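Local coordinates for endo-beta-N-acetylglucosaminidase F1 (Bacteroides thetaiotaomicron VPI-5482, PDB 6TCV), which acts as an endo-beta-N-acetylglucosaminidase on high-mannose N-glycans, probably cutting the chitobiose core between its two N-acetylglucosamines, at residues Gln169-Phe174 against Trp196-Leu201; Leu182-Phe187 against Gln235-Arg240; Gly241-Leu246 against Asn280-Asn285. The protein carries 2 engineered substitutions. One frame throughout, in Å; residues are numbered along the deposited sequence.

Contact 1: residues Gln169-Phe174 against Trp196-Leu201; sequences QGYLFF and WDVVVL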
loop_
_atom_site.group_PDB
_atom_site.type_symbol
_atom_site.label_atom_id
_atom_site.label_comp_id
_atom_site.label_asym_id
_atom_site.label_seq_id
_atom_site.Cartn_x
_atom_site.Cartn_y
_atom_site.Cartn_z
ATOM N N GLN A 169 -0.364 2.515 12.082
ATOM C CA GLN A 169 -1.298 1.750 11.252
ATOM C C GLN A 169 -0.818 0.312 11.146
ATOM O O GLN A 169 0.379 0.014 11.260
ATOM C CB GLN A 169 -1.442 2.377 9.886
ATOM C CG GLN A 169 -2.080 3.768 9.982
ATOM C CD GLN A 169 -2.153 4.424 8.648
ATOM O OE1 GLN A 169 -1.217 5.114 8.201
ATOM N NE2 GLN A 169 -3.243 4.208 7.959
ATOM N N GLY A 170 -1.764 -0.593 10.896
ATOM C CA GLY A 170 -1.479 -2.006 10.786
ATOM C C GLY A 170 -1.349 -2.514 9.354
ATOM O O GLY A 170 -2.059 -2.067 8.455
ATOM N N TYR A 171 -0.456 -3.475 9.157
ATOM C CA TYR A 171 -0.139 -4.089 7.855
ATOM C C TYR A 171 -0.105 -5.594 8.048
ATOM O O TYR A 171 0.771 -6.099 8.760
ATOM C CB TYR A 171 1.209 -3.540 7.403
ATOM C CG TYR A 171 1.612 -3.865 5.974
ATOM C CD1 TYR A 171 2.050 -5.117 5.601
ATOM C CD2 TYR A 171 1.586 -2.882 5.012
ATOM C CE1 TYR A 171 2.423 -5.398 4.281
ATOM C CE2 TYR A 171 1.986 -3.162 3.686
ATOM C CZ TYR A 171 2.376 -4.408 3.365
ATOM O OH TYR A 171 2.788 -4.722 2.068
ATOM N N LEU A 172 -1.033 -6.327 7.424
ATOM C CA LEU A 172 -1.229 -7.738 7.718
ATOM C C LEU A 172 -1.148 -8.587 6.455
ATOM O O LEU A 172 -1.924 -8.382 5.528
ATOM C CB LEU A 172 -2.620 -7.930 8.361
ATOM C CG LEU A 172 -2.916 -9.341 8.847
ATOM C CD1 LEU A 172 -1.958 -9.729 9.948
ATOM C CD2 LEU A 172 -4.366 -9.396 9.357
ATOM N N PHE A 173 -0.323 -9.612 6.478
ATOM C CA PHE A 173 -0.284 -10.597 5.398
ATOM C C PHE A 173 -1.128 -11.804 5.743
ATOM O O PHE A 173 -0.965 -12.383 6.812
ATOM C CB PHE A 173 1.129 -11.142 5.178
ATOM C CG PHE A 173 2.162 -10.193 4.663
ATOM C CD1 PHE A 173 2.870 -9.368 5.526
ATOM C CD2 PHE A 173 2.560 -10.231 3.310
ATOM C CE1 PHE A 173 3.928 -8.596 5.072
ATOM C CE2 PHE A 173 3.587 -9.395 2.864
ATOM C CZ PHE A 173 4.259 -8.571 3.756
ATOM N N PHE A 174 -1.999 -12.221 4.816
ATOM C CA PHE A 174 -2.678 -13.512 4.902
ATOM C C PHE A 174 -2.031 -14.519 3.969
ATOM O O PHE A 174 -1.821 -14.234 2.780
ATOM C CB PHE A 174 -4.133 -13.397 4.467
ATOM C CG PHE A 174 -4.986 -12.746 5.470
ATOM C CD1 PHE A 174 -5.486 -13.445 6.521
ATOM C CD2 PHE A 174 -5.221 -11.373 5.414
ATOM C CE1 PHE A 174 -6.263 -12.801 7.512
ATOM C CE2 PHE A 174 -5.998 -10.743 6.423
ATOM C CZ PHE A 174 -6.493 -11.452 7.428
ATOM N N TRP A 196 -6.481 -3.479 11.252
ATOM C CA TRP A 196 -5.527 -3.659 10.148
ATOM C C TRP A 196 -5.904 -2.786 8.962
ATOM O O TRP A 196 -6.754 -3.111 8.139
ATOM C CB TRP A 196 -5.433 -5.119 9.730
ATOM C CG TRP A 196 -4.989 -6.014 10.828
ATOM C CD1 TRP A 196 -5.777 -6.870 11.545
ATOM C CD2 TRP A 196 -3.662 -6.141 11.379
ATOM N NE1 TRP A 196 -5.016 -7.521 12.498
ATOM C CE2 TRP A 196 -3.719 -7.099 12.410
ATOM C CE3 TRP A 196 -2.419 -5.568 11.088
ATOM C CZ2 TRP A 196 -2.620 -7.467 13.141
ATOM C CZ3 TRP A 196 -1.321 -5.969 11.804
ATOM C CH2 TRP A 196 -1.426 -6.893 12.815
ATOM N N ASP A 197 -5.207 -1.657 8.838
ATOM C CA ASP A 197 -5.452 -0.669 7.781
ATOM C C ASP A 197 -5.164 -1.236 6.397
ATOM O O ASP A 197 -5.808 -0.843 5.424
ATOM C CB ASP A 197 -4.523 0.545 7.990
ATOM C CG ASP A 197 -4.744 1.236 9.310
ATOM O OD1 ASP A 197 -4.402 0.665 10.358
ATOM O OD2 ASP A 197 -5.258 2.394 9.279
ATOM N N VAL A 198 -4.139 -2.093 6.293
ATOM C CA VAL A 198 -3.666 -2.653 5.021
ATOM C C VAL A 198 -3.499 -4.152 5.169
ATOM O O VAL A 198 -2.936 -4.607 6.170
ATOM C CB VAL A 198 -2.328 -2.004 4.617
ATOM C CG1 VAL A 198 -1.777 -2.650 3.362
ATOM C CG2 VAL A 198 -2.481 -0.496 4.474
ATOM N N VAL A 199 -4.013 -4.911 4.203
ATOM C CA VAL A 199 -3.842 -6.361 4.175
ATOM C C VAL A 199 -3.294 -6.803 2.839
ATOM O O VAL A 199 -3.525 -6.137 1.830
ATOM C CB VAL A 199 -5.146 -7.094 4.520
ATOM C CG1 VAL A 199 -5.749 -6.613 5.852
ATOM C CG2 VAL A 199 -6.145 -7.009 3.413
ATOM N N VAL A 200 -2.499 -7.859 2.865
ATOM C CA VAL A 200 -1.852 -8.414 1.685
ATOM C C VAL A 200 -2.339 -9.825 1.428
ATOM O O VAL A 200 -2.338 -10.680 2.330
ATOM C CB VAL A 200 -0.330 -8.394 1.840
ATOM C CG1 VAL A 200 0.352 -8.971 0.605
ATOM C CG2 VAL A 200 0.179 -7.005 2.106
ATOM N N LEU A 201 -2.693 -10.095 0.171
ATOM C CA LEU A 201 -2.999 -11.444 -0.293
ATOM C C LEU A 201 -1.699 -12.120 -0.676
ATOM O O LEU A 201 -1.155 -11.871 -1.765
ATOM C CB LEU A 201 -3.962 -11.381 -1.466
ATOM C CG LEU A 201 -5.168 -10.470 -1.252
ATOM C CD1 LEU A 201 -6.029 -10.450 -2.529
ATOM C CD2 LEU A 201 -5.992 -10.837 -0.027
#
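L172 lays its side chain over one face of the W196 indole, and the fit can be followed outward from CB. CB rests near the rim of the six-membered ring, 3.6 Å from W196 CE3. CG, turned anti to the backbone N (chi1 -174°), passes above the bond shared by the two rings, and from there the methyls part. CD1 leans over the six-membered ring, with CZ2 and CE2 as its nearest atoms. CD2 sits almost on the normal of the five-membered ring, 3.6 Å from its centroid, a CH-pi contact. F187 meets the indole edge-to-face, and the F401 ring also touches it. Beneath this pair run two neighbouring parallel strands of the beta/alpha barrel characteristic of family 18 glycoside hydrolases, 169-175 and 198-209. L172 straddles the partner strand in the usual parallel manner: its N gives a bond to V198 O (2.9 Å) and its O takes one from V200 N (2.8 Å). Y171 and F173 lie on the barrel-interior face, where V200 meets both: CG2 reaches Y171 CE1 at 3.5 Å and also hangs over the rim of one F173 face, while CG1 touches F173 CD2 at 3.7 Å. F173 also touches a bound N-acetylglucosamine, and Y171 OH bonds to T326. Where the strands begin, D197 adds its carboxylate to the backbone pairing, in which V198 N bonds to G170 O. OD1 accepts G170 N and also pairs with K163; OD2 accepts Q169 NE2 at 3.0 Å, nearly straight (172°), from well above the carboxylate plane, the amide standing at 86° to it.

Contact 2: residues Leu182-Phe187 against Gln235-Arg240; sequences LNTLSF and QPLRRR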
loop_
_atom_site.group_PDB
_atom_site.type_symbol
_atom_site.label_atom_id
_atom_site.label_comp_id
_atom_site.label_asym_id
_atom_site.label_seq_id
_atom_site.Cartn_x
_atom_site.Cartn_y
_atom_site.Cartn_z
ATOM N N LEU A 182 -11.156 -12.400 4.726
ATOM C CA LEU A 182 -12.250 -11.812 5.489
ATOM C C LEU A 182 -11.992 -11.871 6.981
ATOM O O LEU A 182 -12.612 -11.088 7.720
ATOM C CB LEU A 182 -13.594 -12.471 5.130
ATOM C CG LEU A 182 -14.121 -12.118 3.721
ATOM C CD1 LEU A 182 -15.415 -12.902 3.521
ATOM C CD2 LEU A 182 -14.362 -10.664 3.462
ATOM N N ASN A 183 -11.078 -12.735 7.440
ATOM C CA ASN A 183 -10.648 -12.754 8.844
ATOM C C ASN A 183 -10.047 -11.434 9.297
ATOM O O ASN A 183 -9.917 -11.230 10.504
ATOM C CB ASN A 183 -9.729 -13.957 9.078
ATOM C CG ASN A 183 -10.506 -15.202 9.186
ATOM O OD1 ASN A 183 -11.375 -15.361 10.054
ATOM N ND2 ASN A 183 -10.217 -16.138 8.285
ATOM N N THR A 184 -9.747 -10.503 8.400
ATOM C CA THR A 184 -9.441 -9.140 8.817
ATOM C C THR A 184 -10.498 -8.623 9.783
ATOM O O THR A 184 -10.191 -7.865 10.727
ATOM C CB THR A 184 -9.405 -8.246 7.580
ATOM O OG1 THR A 184 -8.387 -8.679 6.672
ATOM C CG2 THR A 184 -9.115 -6.793 7.898
ATOM N N LEU A 185 -11.763 -8.975 9.547
ATOM C CA LEU A 185 -12.889 -8.461 10.322
ATOM C C LEU A 185 -12.953 -9.043 11.722
ATOM O O LEU A 185 -13.743 -8.540 12.535
ATOM C CB LEU A 185 -14.189 -8.652 9.558
ATOM C CG LEU A 185 -14.218 -7.975 8.209
ATOM C CD1 LEU A 185 -15.566 -8.285 7.539
ATOM C CD2 LEU A 185 -13.894 -6.483 8.245
ATOM N N SER A 186 -12.138 -10.061 12.037
ATOM C CA SER A 186 -12.031 -10.561 13.401
ATOM C C SER A 186 -11.313 -9.608 14.339
ATOM O O SER A 186 -11.318 -9.866 15.543
ATOM C CB SER A 186 -11.264 -11.869 13.448
ATOM O OG SER A 186 -11.840 -12.900 12.605
ATOM N N PHE A 187 -10.627 -8.599 13.809
ATOM C CA PHE A 187 -9.727 -7.740 14.560
ATOM C C PHE A 187 -10.261 -6.310 14.685
ATOM O O PHE A 187 -10.090 -5.494 13.761
ATOM C CB PHE A 187 -8.361 -7.698 13.898
ATOM C CG PHE A 187 -7.625 -9.023 13.840
ATOM C CD1 PHE A 187 -7.886 -9.911 12.810
ATOM C CD2 PHE A 187 -6.679 -9.357 14.789
ATOM C CE1 PHE A 187 -7.213 -11.121 12.737
ATOM C CE2 PHE A 187 -5.975 -10.535 14.740
ATOM C CZ PHE A 187 -6.255 -11.444 13.693
ATOM N N GLN A 235 -13.858 -7.316 -1.662
ATOM C CA GLN A 235 -14.496 -5.999 -1.626
ATOM C C GLN A 235 -15.192 -5.698 -0.307
ATOM O O GLN A 235 -15.256 -4.500 0.058
ATOM C CB GLN A 235 -15.440 -5.823 -2.822
ATOM C CG GLN A 235 -14.727 -5.879 -4.182
ATOM C CD GLN A 235 -13.584 -4.908 -4.382
ATOM O OE1 GLN A 235 -13.660 -3.779 -3.930
ATOM N NE2 GLN A 235 -12.484 -5.360 -4.963
ATOM N N PRO A 236 -15.719 -6.675 0.463
ATOM C CA PRO A 236 -16.315 -6.299 1.767
ATOM C C PRO A 236 -15.309 -5.624 2.679
ATOM O O PRO A 236 -15.689 -4.820 3.531
ATOM C CB PRO A 236 -16.812 -7.634 2.342
ATOM C CG PRO A 236 -17.056 -8.486 1.106
ATOM C CD PRO A 236 -15.950 -8.095 0.145
ATOM N N LEU A 237 -14.031 -5.943 2.551
ATOM C CA LEU A 237 -13.001 -5.260 3.312
ATOM C C LEU A 237 -12.801 -3.835 2.836
ATOM O O LEU A 237 -12.673 -2.902 3.639
ATOM C CB LEU A 237 -11.699 -6.004 3.245
ATOM C CG LEU A 237 -11.701 -7.480 3.623
ATOM C CD1 LEU A 237 -10.300 -8.066 3.477
ATOM C CD2 LEU A 237 -12.233 -7.597 5.041
ATOM N N ARG A 238 -12.780 -3.646 1.516
ATOM C CA ARG A 238 -12.547 -2.313 0.936
ATOM C C ARG A 238 -13.682 -1.375 1.258
ATOM O O ARG A 238 -13.455 -0.182 1.489
ATOM C CB ARG A 238 -12.326 -2.423 -0.576
ATOM C CG ARG A 238 -11.087 -3.243 -0.866
ATOM C CD ARG A 238 -10.724 -3.232 -2.362
ATOM N NE ARG A 238 -10.279 -1.910 -2.758
ATOM C CZ ARG A 238 -10.962 -1.051 -3.479
ATOM N NH1 ARG A 238 -12.168 -1.305 -3.951
ATOM N NH2 ARG A 238 -10.414 0.141 -3.740
ATOM N N ARG A 239 -14.907 -1.859 1.311
ATOM C CA ARG A 239 -16.058 -1.037 1.680
ATOM C C ARG A 239 -15.899 -0.447 3.071
ATOM O O ARG A 239 -16.544 0.575 3.371
ATOM C CB ARG A 239 -17.369 -1.788 1.557
ATOM C CG ARG A 239 -17.750 -2.141 0.187
ATOM C CD ARG A 239 -19.217 -2.587 0.106
ATOM N NE ARG A 239 -19.589 -3.779 0.868
ATOM C CZ ARG A 239 -19.569 -5.024 0.387
ATOM N NH1 ARG A 239 -19.218 -5.236 -0.874
ATOM N NH2 ARG A 239 -19.962 -6.042 1.143
ATOM N N ARG A 240 -15.171 -1.135 3.954
ATOM C CA ARG A 240 -14.947 -0.686 5.326
ATOM C C ARG A 240 -13.641 0.073 5.458
ATOM O O ARG A 240 -13.242 0.446 6.575
ATOM C CB ARG A 240 -14.956 -1.860 6.307
ATOM C CG ARG A 240 -16.313 -2.516 6.401
ATOM C CD ARG A 240 -16.269 -3.748 7.290
ATOM N NE ARG A 240 -17.587 -4.373 7.326
ATOM C CZ ARG A 240 -18.330 -4.570 8.404
ATOM N NH1 ARG A 240 -17.944 -4.237 9.591
ATOM N NH2 ARG A 240 -19.484 -5.191 8.251
#
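L237 points its isobutyl end into the notch formed by L182, T184 and L185. Methyl CD2 touches both leucines, lying 3.8 Å from L185 CG and 4.1 Å from L182 CD2, and also meets T184 CB, while CD1 stops 3.8 Å from T184 OG1. That hydroxyl is bonded to P181 O, so its meeting with the methyl is simple van der Waals contact. Both leucines of the 3-10 segment 182-186 carry CG beside their backbone N (chi1 -71° in L182, -59° in L185), which sends the two branches across the gap a turn apart, with L237 between. This segment belongs to the excursion linking barrel strands 169-175 and 198-209, and it meets the short helix 235-238 that leads into strand 243-249; the two pack on the outside of the barrel with no hydrogen bond between them, mainly through aliphatic groups. On one flank, L182 CD2 comes down on the P236 ring, 4.1 Å from CB. On the other, R240 stretches its extended chain at about a right angle to L185, whose CD2 meets the aliphatic CD at 3.7 Å.

Contact 3: residues Gly241-Leu246 against Asn280-Asn285; sequences GVKVLL and NLDGVN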
loop_
_atom_site.group_PDB
_atom_site.type_symbol
_atom_site.label_atom_id
_atom_site.label_comp_id
_atom_site.label_asym_id
_atom_site.label_seq_id
_atom_site.Cartn_x
_atom_site.Cartn_y
_atom_site.Cartn_z
ATOM N N GLY A 241 -12.966 0.369 4.354
ATOM C CA GLY A 241 -11.807 1.231 4.399
ATOM C C GLY A 241 -10.493 0.508 4.464
ATOM O O GLY A 241 -9.448 1.168 4.533
ATOM N N VAL A 242 -10.486 -0.820 4.471
ATOM C CA VAL A 242 -9.232 -1.579 4.486
ATOM C C VAL A 242 -8.644 -1.551 3.069
ATOM O O VAL A 242 -9.372 -1.735 2.076
ATOM C CB VAL A 242 -9.506 -3.033 4.905
ATOM C CG1 VAL A 242 -8.263 -3.887 4.861
ATOM C CG2 VAL A 242 -10.113 -3.094 6.295
ATOM N N LYS A 243 -7.333 -1.358 2.975
ATOM C CA LYS A 243 -6.669 -1.417 1.677
ATOM C C LYS A 243 -6.166 -2.831 1.438
ATOM O O LYS A 243 -5.384 -3.360 2.251
ATOM C CB LYS A 243 -5.501 -0.439 1.631
ATOM C CG LYS A 243 -5.922 1.010 1.750
ATOM C CD LYS A 243 -4.721 1.930 1.648
ATOM C CE LYS A 243 -5.153 3.378 1.460
ATOM N NZ LYS A 243 -5.966 3.841 2.587
ATOM N N VAL A 244 -6.581 -3.421 0.304
ATOM C CA VAL A 244 -6.276 -4.804 -0.040
ATOM C C VAL A 244 -5.212 -4.794 -1.124
ATOM O O VAL A 244 -5.459 -4.300 -2.233
ATOM C CB VAL A 244 -7.515 -5.578 -0.480
ATOM C CG1 VAL A 244 -7.121 -6.993 -0.911
ATOM C CG2 VAL A 244 -8.549 -5.619 0.627
ATOM N N LEU A 245 -4.039 -5.338 -0.824
ATOM C CA LEU A 245 -2.923 -5.365 -1.756
ATOM C C LEU A 245 -2.731 -6.777 -2.278
ATOM O O LEU A 245 -2.882 -7.759 -1.548
ATOM C CB LEU A 245 -1.610 -4.942 -1.099
ATOM C CG LEU A 245 -1.622 -3.671 -0.267
ATOM C CD1 LEU A 245 -0.238 -3.270 0.173
ATOM C CD2 LEU A 245 -2.277 -2.521 -1.003
ATOM N N LEU A 246 -2.298 -6.879 -3.536
ATOM C CA LEU A 246 -1.856 -8.158 -4.076
ATOM C C LEU A 246 -0.401 -8.364 -3.683
ATOM O O LEU A 246 0.450 -7.502 -3.936
ATOM C CB LEU A 246 -1.994 -8.160 -5.597
ATOM C CG LEU A 246 -1.707 -9.514 -6.293
ATOM C CD1 LEU A 246 -2.685 -10.588 -5.817
ATOM C CD2 LEU A 246 -1.756 -9.309 -7.802
ATOM N N ASN A 280 -9.878 -4.294 -8.828
ATOM C CA ASN A 280 -10.239 -3.214 -7.897
ATOM C C ASN A 280 -9.532 -3.422 -6.551
ATOM O O ASN A 280 -10.167 -3.580 -5.490
ATOM C CB ASN A 280 -11.762 -3.080 -7.788
ATOM C CG ASN A 280 -12.230 -1.747 -7.219
ATOM O OD1 ASN A 280 -11.501 -0.754 -7.124
ATOM N ND2 ASN A 280 -13.528 -1.713 -6.879
ATOM N N LEU A 281 -8.198 -3.446 -6.608
ATOM C CA LEU A 281 -7.329 -3.593 -5.452
ATOM C C LEU A 281 -6.605 -2.280 -5.189
ATOM O O LEU A 281 -6.672 -1.340 -5.984
ATOM C CB LEU A 281 -6.329 -4.728 -5.622
ATOM C CG LEU A 281 -6.947 -6.069 -6.039
ATOM C CD1 LEU A 281 -5.841 -7.089 -6.163
ATOM C CD2 LEU A 281 -7.969 -6.508 -4.956
ATOM N N ASP A 282 -5.847 -2.206 -4.102
ATOM C CA ASP A 282 -5.280 -0.945 -3.641
ATOM C C ASP A 282 -3.781 -0.833 -3.789
ATOM O O ASP A 282 -3.212 0.170 -3.337
ATOM C CB ASP A 282 -5.705 -0.676 -2.192
ATOM C CG ASP A 282 -7.176 -0.561 -2.074
ATOM O OD1 ASP A 282 -7.737 0.416 -2.607
ATOM O OD2 ASP A 282 -7.816 -1.454 -1.444
ATOM N N GLY A 283 -3.117 -1.822 -4.392
ATOM C CA GLY A 283 -1.692 -1.794 -4.640
ATOM C C GLY A 283 -1.091 -3.152 -4.450
ATOM O O GLY A 283 -1.768 -4.173 -4.560
ATOM N N VAL A 284 0.208 -3.142 -4.176
ATOM C CA VAL A 284 1.044 -4.344 -4.229
ATOM C C VAL A 284 2.033 -4.389 -3.085
ATOM O O VAL A 284 2.453 -3.351 -2.546
ATOM C CB VAL A 284 1.792 -4.394 -5.597
ATOM C CG1 VAL A 284 2.831 -3.286 -5.717
ATOM C CG2 VAL A 284 2.443 -5.742 -5.862
ATOM N N ASN A 285 2.426 -5.596 -2.688
ATOM C CA ASN A 285 3.642 -5.845 -1.910
ATOM C C ASN A 285 4.587 -6.698 -2.754
ATOM O O ASN A 285 4.132 -7.691 -3.356
ATOM C CB ASN A 285 3.374 -6.588 -0.608
ATOM C CG ASN A 285 4.650 -6.881 0.149
ATOM O OD1 ASN A 285 5.212 -5.959 0.831
ATOM N ND2 ASN A 285 5.168 -8.003 0.008
#
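Strands 243-249 and 283-287, with helix 262-278 between them, form a beta-alpha-beta unit of the barrel, and the contact joins the two strands where D282 and V244 pair with each other. D282 and G283 open the signature segment that in glycoside hydrolase family 18 ends in the catalytic glutamate; its later acids appear to be replaced in this engineered protein. D282 grips V244 twice. Its OD2 accepts V244 N at 2.9 Å through the anti lone pair, the one facing away from OD1, and its own N gives a bond of 2.8 Å to V244 O. CG of D282 stands anti to the carbonyl carbon (chi1 -61°), which brings the carboxylate back alongside the V244 amide. The same OD2 also receives R238 NE in a salt bridge. With an alanine here, V244 N and R238 NE would probably both be left without their shared acceptor, and the start of the strand would lose its side-chain tie. Further on, one parallel bridge follows, L246 with V284: L246 N bonds to G283 O (2.9 Å), and L246 O accepts N285 N (3.0 Å). L281 places a methyl beside each of two residues of the first strand, CD1 4.0 Å from L246 CB and CD2 4.2 Å from V244 CG1. V284 CG2 closes on L246 O at 3.3 Å. G283 has backbone angles that would jam a side chain against the D282 carbonyl, and its buried N finds no polar partner; the methyl CD2 of L245 lies against it instead, 3.6 Å away.

How the contacts relate
From the N-terminal side, strand 169-175 comes first, and contact 1 closes the excursion that brings the chain back as strand 198-209. The 182-187 segment of contact 2 lies within that excursion but finds its partner only at 235-240, so contacts 1 and 2 cross along the chain. T184 joins them in space, lying against F174 and V199. Contact 3 opens directly after contact 2 closes, as helix 235-238 gives way to strand 243-249, and it closes the loop through helix 262-278. Strands 198-209 and 243-249 are neighbours, so contacts 1 and 3 tie four successive strands of the barrel together, with contact 2 lying against their outside.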